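Local coordinates for protein probable N-acetyl-gamma-glutamyl-phosphate reductase, chloroplastic (Arabidopsis thaliana, PDB 1XYG) that probably catalyses the NADPH-dependent reduction of N-acetylglutamyl phosphate to N-acetylglutamate semialdehyde, the third step from glutamate to N2-acetylornithine in chloroplast arginine synthesis, at residues Ala121-Glu124 / Pro130-Ala133; Pro161-Thr166 / Arg253-Thr258; Leu340-Met343 / Pro347-Thr350. All blocks are in the same frame, centred on the assembly; numbering follows the deposited sequence.

Interaction 1. Residues Ala121-Glu124 / Pro130-Ala133; sequences AEYE and PHKA
Pro130 lies against the aliphatic stem and carboxylate of Glu124: CG of Glu124 comes to 3.6 Å from the ring nitrogen N of Pro130, and the acid then runs on so that its OE2 stands 3.9 Å from Pro130 CG. The carbonyl O of Pro130 meets the edge of the Tyr123 ring near its plane, at CE2. At His131 a water gives a hydrogen bond to Glu124 OE1 (2.6 Å) and takes one from the backbone N of His131 (2.8 Å), tying the acid to this backbone as well. With CG anti to the backbone N (chi1 -166°), the His131 ring is carried to the face of Tyr123 in a T-shaped pair, centroids 5.2 Å apart and planes at 62°; its CD2 lies 4.1 Å from Tyr123 CG. Ala133 N donates to His131 ND1 (3.1 Å) from within the imidazole plane, while NE2 goes to Gln137; together these bonds fix the ring's rotation. Tyr123 OH is held by Asp114. The contact folds the loop back on helix 120-127 just before helix 134-137, in the Rossmann-type NAD-binding domain, with Gln96 of helix 95-100 touching both rings.

Interaction 2. Residues Pro161-Thr166 / Arg253-Thr258; sequences PGCYPT and RGMQST
Apolar and sulfur contacts converge on the methyl of Met255, which fills the angle between Cys163 and the ring of Tyr164. As a CH-pi contact, Met255 CE sits over the ring centre of Tyr164, 3.5 Å from the centroid and 13° off the normal. The thioether SD lies obliquely to the same ring, 4.2 Å from its centroid, a Met-aromatic contact. Met255 leaves the strand extended, and the bend at chi3 (-81°) brings CE over the ring and up to Cys163, where it lies 3.3 Å from SG. The 3.5 Å approach of Met255 CE to Cys163 CB is tighter than usual, so the thiol of this active-site cysteine, assigned by similarity, has its base packed against the methionine.

No hydrogen bond joins the two segments themselves, but Ser257 OG bonds Thr167 OG1, the next residue along helix 163-177. Thr166 OG1 donates to the carbonyl O of Gly162 (2.8 Å), the N-cap of that helix. Tyr164 OH is hydrogen-bonded to Tyr217 OH. An alanine in place of Tyr164 is likely to leave the methyl of Met255 without its aromatic floor, freeing it to turn, and to deprive Tyr217 of its hydroxyl partner.

The start of helix 163-177 rests on strand 255-262 of the mixed sheet; Ala190 and Ser192 of the adjacent strand 187-193 also touch Tyr164, and helix 224-236 brings His224 against Cys163.

Interaction 3. Residues Leu340-Met343 / Pro347-Thr350; sequences LNIM and PETT
Asn341 lays its carboxamide over the turn Pro347-Thr350, its CB 3.5 Å from the carbonyl O of Pro347. The single amide nitrogen grips two backbone carbonyls: ND2 donates to Glu348 O at 3.0 Å and to Thr350 O at 2.9 Å, with both N-H...O angles near 147°. The two acceptors are used differently. The donor lies in the carbonyl plane of Thr350, on a lone pair, but stands well above the plane of Glu348, 57° out of it. With CG anti to the carbonyl carbon (chi1 -84°), the amide reaches across to the loop, and OD1 is taken by His39, so both ends of the amide are engaged and its flip is fixed.

Beside it, Ile342 and Glu348 run side by side in the same direction. The methyl CG2 of Ile342 lies 3.6 Å from Glu348 CB and 3.5 Å from Glu348 OE1. The polar partners of the carboxylate lie outside: OE1 also forms a salt bridge with Arg149, and OE2 bonds Gln338.

The turn is closed from inside: Pro347 O accepts from Thr350 N (3.0 Å) and from Thr350 OG1 (2.9 Å), both reaching it from the same face of its plane. The result is a type I beta turn, fastened by one asparagine to the last turn of helix 329-343, from which the chain has just emerged.

The three contacts do not touch one another. Interaction 2 is the buried one, its centre about 7 Å from that of the chain, whereas interactions 1 and 3, with centres about 21 Å and 16 Å from it, are partly buried. Both outer contacts close a helix on the loop that follows it, within a few residues; interaction 2 instead joins a helix and a strand 87 residues apart, at the site of the probable catalytic cysteine. Chemistry follows place: methyl, sulfur and ring in the interior, without a hydrogen bond across it; an aromatic pair and a bridging water in interaction 1; amide-to-carbonyl bonds in interaction 3. Other subunits reach the 253-258 segment but neither outer contact.

Interaction 1. Residues Ala121-Glu124 / Pro130-Ala133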
ATOM      1  N   ALA A 121     -31.967  27.493  -0.493  1.00 48.02           N
ATOM      2  CA  ALA A 121     -32.806  26.293  -0.567  1.00 47.77           C
ATOM      3  C   ALA A 121     -31.949  25.099  -0.994  1.00 47.67           C
ATOM      4  O   ALA A 121     -32.139  23.969  -0.540  1.00 46.79           O
ATOM      5  CB  ALA A 121     -33.942  26.500  -1.586  1.00 46.18           C
ATOM      6  N   GLU A 122     -31.001  25.372  -1.879  1.00 47.99           N
ATOM      7  CA  GLU A 122     -30.101  24.353  -2.388  1.00 48.12           C
ATOM      8  C   GLU A 122     -29.218  23.812  -1.262  1.00 47.14           C
ATOM      9  O   GLU A 122     -29.006  22.604  -1.147  1.00 46.44           O
ATOM     10  CB  GLU A 122     -29.253  24.968  -3.493  1.00 48.42           C
ATOM     11  CG  GLU A 122     -28.812  24.009  -4.556  1.00 49.68           C
ATOM     12  CD  GLU A 122     -28.590  24.711  -5.875  1.00 49.79           C
ATOM     13  OE1 GLU A 122     -29.563  24.866  -6.643  1.00 49.44           O
ATOM     14  OE2 GLU A 122     -27.443  25.125  -6.132  1.00 49.49           O
ATOM     15  N   TYR A 123     -28.715  24.704  -0.418  1.00 46.60           N
ATOM     16  CA  TYR A 123     -27.870  24.282   0.694  1.00 48.26           C
ATOM     17  C   TYR A 123     -28.653  23.389   1.639  1.00 49.94           C
ATOM     18  O   TYR A 123     -28.141  22.383   2.131  1.00 50.05           O
ATOM     19  CB  TYR A 123     -27.353  25.497   1.479  1.00 45.85           C
ATOM     20  CG  TYR A 123     -26.704  25.144   2.809  1.00 42.83           C
ATOM     21  CD1 TYR A 123     -25.371  24.730   2.875  1.00 41.21           C
ATOM     22  CD2 TYR A 123     -27.442  25.175   4.000  1.00 41.07           C
ATOM     23  CE1 TYR A 123     -24.791  24.350   4.092  1.00 39.50           C
ATOM     24  CE2 TYR A 123     -26.873  24.795   5.218  1.00 39.21           C
ATOM     25  CZ  TYR A 123     -25.550  24.381   5.258  1.00 39.77           C
ATOM     26  OH  TYR A 123     -24.991  23.969   6.453  1.00 37.30           O
ATOM     27  N   GLU A 124     -29.902  23.768   1.883  1.00 52.85           N
ATOM     28  CA  GLU A 124     -30.762  23.030   2.792  1.00 55.89           C
ATOM     29  C   GLU A 124     -31.114  21.627   2.308  1.00 56.51           C
ATOM     30  O   GLU A 124     -31.072  20.673   3.084  1.00 55.11           O
ATOM     31  CB  GLU A 124     -32.038  23.826   3.053  1.00 58.07           C
ATOM     32  CG  GLU A 124     -32.582  23.624   4.445  1.00 61.93           C
ATOM     33  CD  GLU A 124     -33.829  24.435   4.713  1.00 63.04           C
ATOM     34  OE1 GLU A 124     -33.802  25.673   4.528  1.00 63.52           O
ATOM     35  OE2 GLU A 124     -34.838  23.829   5.118  1.00 62.96           O
ATOM     36  N   PRO A 130     -31.296  24.120   7.758  1.00 61.01           N
ATOM     37  CA  PRO A 130     -31.436  25.509   7.325  1.00 61.15           C
ATOM     38  C   PRO A 130     -30.107  26.258   7.350  1.00 60.21           C
ATOM     39  O   PRO A 130     -29.236  25.979   8.174  1.00 59.31           O
ATOM     40  CB  PRO A 130     -32.447  26.067   8.314  1.00 61.77           C
ATOM     41  CG  PRO A 130     -33.346  24.818   8.556  1.00 63.41           C
ATOM     42  CD  PRO A 130     -32.314  23.759   8.757  1.00 62.27           C
ATOM     43  N   HIS A 131     -29.940  27.183   6.414  1.00 54.41           N
ATOM     44  CA  HIS A 131     -28.734  28.003   6.334  1.00 51.36           C
ATOM     45  C   HIS A 131     -28.894  28.992   7.489  1.00 51.82           C
ATOM     46  O   HIS A 131     -29.895  29.712   7.560  1.00 52.32           O
ATOM     47  CB  HIS A 131     -28.707  28.744   4.988  1.00 49.29           C
ATOM     48  CG  HIS A 131     -27.381  29.349   4.633  1.00 46.58           C
ATOM     49  ND1 HIS A 131     -26.749  30.288   5.420  1.00 44.50           N
ATOM     50  CD2 HIS A 131     -26.591  29.186   3.540  1.00 44.85           C
ATOM     51  CE1 HIS A 131     -25.633  30.682   4.829  1.00 44.47           C
ATOM     52  NE2 HIS A 131     -25.517  30.026   3.685  1.00 44.78           N
ATOM     53  N   LYS A 132     -27.927  29.022   8.401  1.00 51.63           N
ATOM     54  CA  LYS A 132     -28.019  29.904   9.565  1.00 51.22           C
ATOM     55  C   LYS A 132     -27.277  31.233   9.458  1.00 51.03           C
ATOM     56  O   LYS A 132     -27.045  31.902  10.465  1.00 51.47           O
ATOM     57  CB  LYS A 132     -27.554  29.155  10.815  1.00 51.88           C
ATOM     58  CG  LYS A 132     -28.484  28.022  11.217  1.00 54.80           C
ATOM     59  CD  LYS A 132     -27.908  27.169  12.329  1.00 58.31           C
ATOM     60  CE  LYS A 132     -26.741  26.342  11.834  1.00 60.85           C
ATOM     61  NZ  LYS A 132     -26.289  25.381  12.868  1.00 65.41           N
ATOM     62  N   ALA A 133     -26.919  31.622   8.242  1.00 48.99           N
ATOM     63  CA  ALA A 133     -26.206  32.877   8.019  1.00 48.35           C
ATOM     64  C   ALA A 133     -26.548  33.391   6.626  1.00 48.43           C
ATOM     65  O   ALA A 133     -25.679  33.820   5.865  1.00 48.41           O
ATOM     66  CB  ALA A 133     -24.701  32.651   8.143  1.00 48.66           C
TER
HETATM   67  O   HOH W   1     -31.681  27.160   4.276  1.00 40.39           O

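Interaction 2. Residues Pro161-Thr166 / Arg253-Thr258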
ATOM      1  N   PRO A 161     -13.217  26.148  -2.051  1.00 27.12           N
ATOM      2  CA  PRO A 161     -13.871  25.029  -2.747  1.00 27.03           C
ATOM      3  C   PRO A 161     -13.517  23.635  -2.239  1.00 26.89           C
ATOM      4  O   PRO A 161     -12.559  23.455  -1.488  1.00 26.70           O
ATOM      5  CB  PRO A 161     -13.477  25.236  -4.217  1.00 25.22           C
ATOM      6  CG  PRO A 161     -12.353  26.243  -4.195  1.00 25.72           C
ATOM      7  CD  PRO A 161     -12.673  27.118  -3.017  1.00 26.54           C
ATOM      8  N   GLY A 162     -14.323  22.655  -2.637  1.00 27.24           N
ATOM      9  CA  GLY A 162     -14.068  21.288  -2.236  1.00 25.83           C
ATOM     10  C   GLY A 162     -12.985  20.748  -3.149  1.00 26.47           C
ATOM     11  O   GLY A 162     -12.642  21.388  -4.143  1.00 26.70           O
ATOM     12  N   CYS A 163     -12.449  19.577  -2.820  1.00 25.32           N
ATOM     13  CA  CYS A 163     -11.393  18.964  -3.611  1.00 25.09           C
ATOM     14  C   CYS A 163     -11.844  18.561  -5.020  1.00 26.28           C
ATOM     15  O   CYS A 163     -11.325  19.078  -6.016  1.00 26.13           O
ATOM     16  CB  CYS A 163     -10.828  17.758  -2.858  1.00 23.11           C
ATOM     17  SG  CYS A 163     -12.084  16.697  -2.142  1.00 29.84           S
ATOM     18  N   TYR A 164     -12.806  17.647  -5.112  1.00 25.20           N
ATOM     19  CA  TYR A 164     -13.306  17.209  -6.413  1.00 24.63           C
ATOM     20  C   TYR A 164     -13.719  18.372  -7.314  1.00 25.80           C
ATOM     21  O   TYR A 164     -13.310  18.443  -8.474  1.00 23.51           O
ATOM     22  CB  TYR A 164     -14.492  16.255  -6.234  1.00 23.67           C
ATOM     23  CG  TYR A 164     -14.110  14.848  -5.837  1.00 23.67           C
ATOM     24  CD1 TYR A 164     -13.248  14.087  -6.632  1.00 22.20           C
ATOM     25  CD2 TYR A 164     -14.681  14.243  -4.719  1.00 23.03           C
ATOM     26  CE1 TYR A 164     -12.974  12.748  -6.329  1.00 22.35           C
ATOM     27  CE2 TYR A 164     -14.414  12.908  -4.404  1.00 23.66           C
ATOM     28  CZ  TYR A 164     -13.567  12.163  -5.214  1.00 24.53           C
ATOM     29  OH  TYR A 164     -13.353  10.831  -4.925  1.00 23.05           O
ATOM     30  N   PRO A 165     -14.542  19.303  -6.793  1.00 23.91           N
ATOM     31  CA  PRO A 165     -14.987  20.452  -7.586  1.00 25.13           C
ATOM     32  C   PRO A 165     -13.827  21.238  -8.198  1.00 25.70           C
ATOM     33  O   PRO A 165     -13.941  21.755  -9.309  1.00 26.50           O
ATOM     34  CB  PRO A 165     -15.775  21.289  -6.574  1.00 23.28           C
ATOM     35  CG  PRO A 165     -16.329  20.267  -5.655  1.00 23.07           C
ATOM     36  CD  PRO A 165     -15.125  19.357  -5.443  1.00 23.80           C
ATOM     37  N   THR A 166     -12.717  21.330  -7.470  1.00 25.85           N
ATOM     38  CA  THR A 166     -11.551  22.053  -7.959  1.00 24.97           C
ATOM     39  C   THR A 166     -10.972  21.384  -9.209  1.00 25.41           C
ATOM     40  O   THR A 166     -10.660  22.058 -10.186  1.00 24.28           O
ATOM     41  CB  THR A 166     -10.451  22.142  -6.866  1.00 25.60           C
ATOM     42  OG1 THR A 166     -10.918  22.952  -5.778  1.00 26.09           O
ATOM     43  CG2 THR A 166      -9.174  22.748  -7.435  1.00 24.26           C
ATOM     44  N   ARG A 253      -2.904  10.285  -0.309  1.00 21.65           N
ATOM     45  CA  ARG A 253      -3.133  11.520  -1.051  1.00 22.16           C
ATOM     46  C   ARG A 253      -3.324  11.285  -2.541  1.00 23.97           C
ATOM     47  O   ARG A 253      -2.923  10.252  -3.071  1.00 24.42           O
ATOM     48  CB  ARG A 253      -1.946  12.473  -0.879  1.00 22.67           C
ATOM     49  CG  ARG A 253      -1.608  12.860   0.546  1.00 21.29           C
ATOM     50  CD  ARG A 253      -0.351  13.733   0.581  1.00 20.97           C
ATOM     51  NE  ARG A 253      -0.107  14.231   1.927  1.00 23.27           N
ATOM     52  CZ  ARG A 253      -0.175  15.514   2.272  1.00 22.57           C
ATOM     53  NH1 ARG A 253      -0.465  16.434   1.361  1.00 17.56           N
ATOM     54  NH2 ARG A 253       0.007  15.867   3.540  1.00 21.74           N
ATOM     55  N   GLY A 254      -3.926  12.262  -3.214  1.00 23.14           N
ATOM     56  CA  GLY A 254      -4.124  12.143  -4.643  1.00 24.10           C
ATOM     57  C   GLY A 254      -5.565  12.140  -5.089  1.00 25.54           C
ATOM     58  O   GLY A 254      -6.442  11.548  -4.454  1.00 25.83           O
ATOM     59  N   MET A 255      -5.809  12.799  -6.208  1.00 24.24           N
ATOM     60  CA  MET A 255      -7.148  12.866  -6.751  1.00 25.12           C
ATOM     61  C   MET A 255      -7.104  13.058  -8.256  1.00 25.40           C
ATOM     62  O   MET A 255      -6.276  13.807  -8.783  1.00 27.39           O
ATOM     63  CB  MET A 255      -7.923  14.019  -6.104  1.00 24.23           C
ATOM     64  CG  MET A 255      -9.328  14.206  -6.647  1.00 23.99           C
ATOM     65  SD  MET A 255     -10.190  15.515  -5.768  1.00 26.90           S
ATOM     66  CE  MET A 255     -10.728  14.598  -4.283  1.00 21.71           C
ATOM     67  N   GLN A 256      -7.999  12.364  -8.941  1.00 24.86           N
ATOM     68  CA  GLN A 256      -8.102  12.476 -10.383  1.00 25.11           C
ATOM     69  C   GLN A 256      -9.547  12.443 -10.819  1.00 24.55           C
ATOM     70  O   GLN A 256     -10.346  11.664 -10.311  1.00 26.88           O
ATOM     71  CB  GLN A 256      -7.378  11.331 -11.106  1.00 22.82           C
ATOM     72  CG  GLN A 256      -7.640  11.345 -12.622  1.00 21.69           C
ATOM     73  CD  GLN A 256      -6.836  10.307 -13.394  1.00 23.47           C
ATOM     74  OE1 GLN A 256      -5.697   9.993 -13.036  1.00 22.03           O
ATOM     75  NE2 GLN A 256      -7.420   9.787 -14.469  1.00 22.62           N
ATOM     76  N   SER A 257      -9.884  13.315 -11.751  1.00 24.30           N
ATOM     77  CA  SER A 257     -11.214  13.315 -12.319  1.00 23.85           C
ATOM     78  C   SER A 257     -10.980  12.994 -13.781  1.00 24.01           C
ATOM     79  O   SER A 257     -10.155  13.628 -14.433  1.00 23.30           O
ATOM     80  CB  SER A 257     -11.894  14.680 -12.205  1.00 22.18           C
ATOM     81  OG  SER A 257     -12.469  14.856 -10.925  1.00 25.05           O
ATOM     82  N   THR A 258     -11.657  11.966 -14.268  1.00 24.47           N
ATOM     83  CA  THR A 258     -11.573  11.608 -15.674  1.00 25.95           C
ATOM     84  C   THR A 258     -12.914  12.147 -16.182  1.00 24.47           C
ATOM     85  O   THR A 258     -13.976  11.629 -15.831  1.00 24.24           O
ATOM     86  CB  THR A 258     -11.495  10.095 -15.872  1.00 23.98           C
ATOM     87  OG1 THR A 258     -10.378   9.574 -15.145  1.00 23.53           O
ATOM     88  CG2 THR A 258     -11.334   9.772 -17.352  1.00 23.63           C
TER

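Interaction 3. Residues Leu340-Met343 / Pro347-Thr350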
ATOM      1  N   LEU A 340      -5.796  33.213   0.916  1.00 27.98           N
ATOM      2  CA  LEU A 340      -5.467  34.156   1.973  1.00 30.06           C
ATOM      3  C   LEU A 340      -4.297  35.040   1.565  1.00 30.47           C
ATOM      4  O   LEU A 340      -4.273  36.218   1.908  1.00 30.14           O
ATOM      5  CB  LEU A 340      -5.137  33.440   3.279  1.00 28.84           C
ATOM      6  CG  LEU A 340      -4.992  34.395   4.476  1.00 30.89           C
ATOM      7  CD1 LEU A 340      -6.335  35.070   4.761  1.00 28.77           C
ATOM      8  CD2 LEU A 340      -4.531  33.636   5.707  1.00 29.08           C
ATOM      9  N   ASN A 341      -3.333  34.479   0.837  1.00 31.26           N
ATOM     10  CA  ASN A 341      -2.189  35.265   0.398  1.00 31.83           C
ATOM     11  C   ASN A 341      -2.641  36.540  -0.299  1.00 33.66           C
ATOM     12  O   ASN A 341      -2.308  37.640   0.144  1.00 34.93           O
ATOM     13  CB  ASN A 341      -1.277  34.463  -0.540  1.00 30.75           C
ATOM     14  CG  ASN A 341      -0.281  33.578   0.223  1.00 30.54           C
ATOM     15  OD1 ASN A 341       0.145  33.913   1.334  1.00 27.80           O
ATOM     16  ND2 ASN A 341       0.107  32.457  -0.383  1.00 29.03           N
ATOM     17  N   ILE A 342      -3.410  36.395  -1.374  1.00 34.93           N
ATOM     18  CA  ILE A 342      -3.873  37.553  -2.123  1.00 35.26           C
ATOM     19  C   ILE A 342      -4.875  38.418  -1.358  1.00 36.80           C
ATOM     20  O   ILE A 342      -4.953  39.627  -1.580  1.00 38.77           O
ATOM     21  CB  ILE A 342      -4.473  37.131  -3.485  1.00 36.81           C
ATOM     22  CG1 ILE A 342      -5.682  36.217  -3.284  1.00 35.54           C
ATOM     23  CG2 ILE A 342      -3.409  36.407  -4.312  1.00 34.97           C
ATOM     24  CD1 ILE A 342      -6.356  35.815  -4.582  1.00 34.07           C
ATOM     25  N   MET A 343      -5.637  37.810  -0.453  1.00 35.45           N
ATOM     26  CA  MET A 343      -6.607  38.560   0.340  1.00 34.76           C
ATOM     27  C   MET A 343      -5.883  39.542   1.257  1.00 35.23           C
ATOM     28  O   MET A 343      -6.406  40.607   1.577  1.00 33.31           O
ATOM     29  CB  MET A 343      -7.454  37.610   1.188  1.00 34.71           C
ATOM     30  CG  MET A 343      -8.498  36.835   0.400  1.00 33.44           C
ATOM     31  SD  MET A 343      -9.098  35.395   1.303  1.00 31.26           S
ATOM     32  CE  MET A 343     -10.359  36.137   2.380  1.00 35.91           C
ATOM     33  N   PRO A 347       2.128  38.007  -2.252  1.00 35.55           N
ATOM     34  CA  PRO A 347       2.232  37.267  -3.513  1.00 35.97           C
ATOM     35  C   PRO A 347       1.478  35.944  -3.391  1.00 34.38           C
ATOM     36  O   PRO A 347       1.610  35.242  -2.392  1.00 32.56           O
ATOM     37  CB  PRO A 347       3.739  37.077  -3.681  1.00 36.13           C
ATOM     38  CG  PRO A 347       4.313  38.264  -2.950  1.00 36.35           C
ATOM     39  CD  PRO A 347       3.461  38.324  -1.714  1.00 34.93           C
ATOM     40  N   GLU A 348       0.692  35.623  -4.412  1.00 34.15           N
ATOM     41  CA  GLU A 348      -0.116  34.414  -4.431  1.00 34.18           C
ATOM     42  C   GLU A 348       0.609  33.096  -4.123  1.00 34.46           C
ATOM     43  O   GLU A 348       0.076  32.241  -3.409  1.00 34.17           O
ATOM     44  CB  GLU A 348      -0.821  34.305  -5.778  1.00 32.09           C
ATOM     45  CG  GLU A 348      -1.830  33.209  -5.831  1.00 32.76           C
ATOM     46  CD  GLU A 348      -2.728  33.357  -7.019  1.00 33.93           C
ATOM     47  OE1 GLU A 348      -3.188  34.493  -7.261  1.00 33.42           O
ATOM     48  OE2 GLU A 348      -2.982  32.344  -7.705  1.00 34.66           O
ATOM     49  N   THR A 349       1.821  32.940  -4.647  1.00 33.16           N
ATOM     50  CA  THR A 349       2.592  31.713  -4.453  1.00 31.92           C
ATOM     51  C   THR A 349       3.386  31.660  -3.154  1.00 32.91           C
ATOM     52  O   THR A 349       4.093  30.680  -2.889  1.00 29.84           O
ATOM     53  CB  THR A 349       3.594  31.502  -5.596  1.00 33.06           C
ATOM     54  OG1 THR A 349       4.570  32.549  -5.553  1.00 33.42           O
ATOM     55  CG2 THR A 349       2.884  31.495  -6.950  1.00 31.99           C
ATOM     56  N   THR A 350       3.281  32.700  -2.337  1.00 32.00           N
ATOM     57  CA  THR A 350       4.031  32.723  -1.087  1.00 32.84           C
ATOM     58  C   THR A 350       3.805  31.481  -0.228  1.00 33.76           C
ATOM     59  O   THR A 350       2.670  31.146   0.129  1.00 32.68           O
ATOM     60  CB  THR A 350       3.700  33.965  -0.233  1.00 32.86           C
ATOM     61  OG1 THR A 350       4.089  35.150  -0.934  1.00 33.44           O
ATOM     62  CG2 THR A 350       4.459  33.904   1.084  1.00 31.60           C
TER